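Local coordinates for protein putative rhamnosidase (Streptomyces avermitilis, PDB 3W5M) that releases terminal alpha-L-rhamnose from citrus flavonoid glycosides and gum arabic by hydrolysis, and binds L-rhamnose through a calcium-dependent carbohydrate-binding module, at residues S116-K121 with L400-V405. Residues are numbered along the deposited sequence; the frame is centred on the assembly and turned at random.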
loop_
_atom_site.group_PDB
_atom_site.type_symbol
_atom_site.label_atom_id
_atom_site.label_comp_id
_atom_site.label_asym_id
_atom_site.label_seq_id
_atom_site.Cartn_x
_atom_site.Cartn_y
_atom_site.Cartn_z
ATOM N N SER A 116 14.050 -1.572 -25.574
ATOM C CA SER A 116 14.882 -1.062 -26.651
ATOM C C SER A 116 14.593 0.402 -26.988
ATOM O O SER A 116 15.389 1.054 -27.661
ATOM C CB SER A 116 14.774 -1.955 -27.899
ATOM O OG SER A 116 13.414 -2.173 -28.255
ATOM N N GLN A 117 13.463 0.919 -26.499
ATOM C CA GLN A 117 13.073 2.288 -26.799
ATOM C C GLN A 117 13.668 3.290 -25.809
ATOM O O GLN A 117 13.544 4.513 -26.014
ATOM C CB GLN A 117 11.551 2.416 -26.909
ATOM C CG GLN A 117 10.986 1.887 -28.221
ATOM C CD GLN A 117 11.000 0.372 -28.299
ATOM O OE1 GLN A 117 11.913 -0.218 -28.868
ATOM N NE2 GLN A 117 10.003 -0.261 -27.721
ATOM N N TRP A 118 14.350 2.781 -24.778
ATOM C CA TRP A 118 15.098 3.624 -23.845
ATOM C C TRP A 118 16.532 3.762 -24.317
ATOM O O TRP A 118 17.188 2.767 -24.672
ATOM C CB TRP A 118 15.154 3.033 -22.445
ATOM C CG TRP A 118 13.876 2.982 -21.693
ATOM C CD1 TRP A 118 12.935 1.972 -21.714
ATOM C CD2 TRP A 118 13.424 3.937 -20.720
ATOM N NE1 TRP A 118 11.898 2.270 -20.838
ATOM C CE2 TRP A 118 12.179 3.469 -20.217
ATOM C CE3 TRP A 118 13.919 5.176 -20.269
ATOM C CZ2 TRP A 118 11.441 4.178 -19.266
ATOM C CZ3 TRP A 118 13.171 5.884 -19.308
ATOM C CH2 TRP A 118 11.953 5.379 -18.821
ATOM N N SER A 119 17.042 4.989 -24.324
ATOM C CA SER A 119 18.473 5.174 -24.468
ATOM C C SER A 119 19.100 5.818 -23.208
ATOM O O SER A 119 20.321 6.005 -23.122
ATOM C CB SER A 119 18.753 6.018 -25.696
ATOM O OG SER A 119 18.149 7.284 -25.535
ATOM N N ALA A 120 18.253 6.161 -22.237
ATOM C CA ALA A 120 18.702 6.727 -20.970
ATOM C C ALA A 120 19.624 5.744 -20.213
ATOM O O ALA A 120 19.550 4.536 -20.435
ATOM C CB ALA A 120 17.483 7.094 -20.123
ATOM N N LYS A 121 20.489 6.260 -19.342
ATOM C CA LYS A 121 21.316 5.437 -18.444
ATOM C C LYS A 121 20.904 5.611 -16.988
ATOM O O LYS A 121 20.530 6.723 -16.557
ATOM C CB LYS A 121 22.803 5.815 -18.544
ATOM C CG LYS A 121 23.353 6.059 -19.941
ATOM C CD LYS A 121 23.408 4.810 -20.787
ATOM C CE LYS A 121 24.395 5.024 -21.936
ATOM N NZ LYS A 121 24.004 4.258 -23.149
ATOM N N LEU A 400 16.313 6.780 -13.712
ATOM C CA LEU A 400 16.317 6.647 -15.163
ATOM C C LEU A 400 15.332 7.671 -15.723
ATOM O O LEU A 400 14.158 7.710 -15.334
ATOM C CB LEU A 400 15.921 5.215 -15.576
ATOM C CG LEU A 400 16.058 4.864 -17.061
ATOM C CD1 LEU A 400 17.540 4.721 -17.401
ATOM C CD2 LEU A 400 15.321 3.577 -17.369
ATOM N N ALA A 401 15.809 8.562 -16.593
ATOM C CA ALA A 401 14.897 9.599 -17.131
ATOM C C ALA A 401 15.171 9.877 -18.608
ATOM O O ALA A 401 16.334 9.942 -19.020
ATOM C CB ALA A 401 15.020 10.884 -16.317
ATOM N N GLN A 402 14.109 10.016 -19.378
ATOM C CA GLN A 402 14.198 10.291 -20.835
ATOM C C GLN A 402 13.139 11.301 -21.234
ATOM O O GLN A 402 11.959 11.026 -21.164
ATOM C CB GLN A 402 13.967 9.008 -21.617
ATOM C CG GLN A 402 14.105 9.097 -23.138
ATOM C CD GLN A 402 14.433 7.714 -23.715
ATOM O OE1 GLN A 402 15.404 7.078 -23.289
ATOM N NE2 GLN A 402 13.640 7.257 -24.685
ATOM N N LEU A 403 13.606 12.491 -21.619
ATOM C CA LEU A 403 12.729 13.559 -22.064
ATOM C C LEU A 403 12.795 13.636 -23.575
ATOM O O LEU A 403 13.895 13.738 -24.157
ATOM C CB LEU A 403 13.183 14.889 -21.440
ATOM C CG LEU A 403 12.510 16.153 -21.972
ATOM C CD1 LEU A 403 11.073 16.255 -21.490
ATOM C CD2 LEU A 403 13.335 17.370 -21.546
ATOM N N GLU A 404 11.631 13.557 -24.202
ATOM C CA GLU A 404 11.515 13.587 -25.664
ATOM C C GLU A 404 10.704 14.786 -26.092
ATOM O O GLU A 404 9.569 14.938 -25.700
ATOM C CB GLU A 404 10.850 12.322 -26.153
ATOM C CG GLU A 404 11.706 11.110 -25.770
ATOM C CD GLU A 404 11.182 9.811 -26.339
ATOM O OE1 GLU A 404 10.191 9.848 -27.120
ATOM O OE2 GLU A 404 11.768 8.755 -25.995
ATOM N N VAL A 405 11.317 15.642 -26.885
ATOM C CA VAL A 405 10.616 16.814 -27.412
ATOM C C VAL A 405 10.492 16.680 -28.925
ATOM O O VAL A 405 11.510 16.488 -29.605
ATOM C CB VAL A 405 11.416 18.087 -27.115
ATOM C CG1 VAL A 405 10.544 19.310 -27.427
ATOM C CG2 VAL A 405 11.901 18.083 -25.659
#
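With CG anti to the backbone N (chi1 -177°) and the chain extended beyond it, Gln-402 carries its amide out from strand 398-407, next to strand 412-416 in its sheet, to the loop leading from strand 106-110 to strand 123-124. The contact is a worked example of a buried side-chain amide tying a loop to a β-sheet through the loop's backbone. The oxygen OE1 accepts two successive amides, Ser-119 N at 2.8 Å and Ala-120 N at 3.2 Å, the latter nearly along the C=O axis. At the other end of the amide, NE2 donates to the Gln-117 carbonyl O at 3.1 Å, on a lone pair, and to Glu-404 OE2 at 2.7 Å. Both acceptors lie within 10° of the amide plane, and together with the two bonds to OE1 they hold the group's rotation; Glu-404 is itself salt-bridged to Arg-83. The Ser-119 hydroxyl turns to Arg-414 of strand 412-416. Beside this polar grip, Leu-400 has CG anti to its backbone N (chi1 -172°), which sets CG 3.8 Å from Trp-118 CZ3. One leucine branch, CD1, packs 3.6 Å from Ala-120 CB; the second, CD2, makes a CH-pi contact over the six-membered ring's face, offset toward the rim, 3.6 Å from Trp-118 CE3.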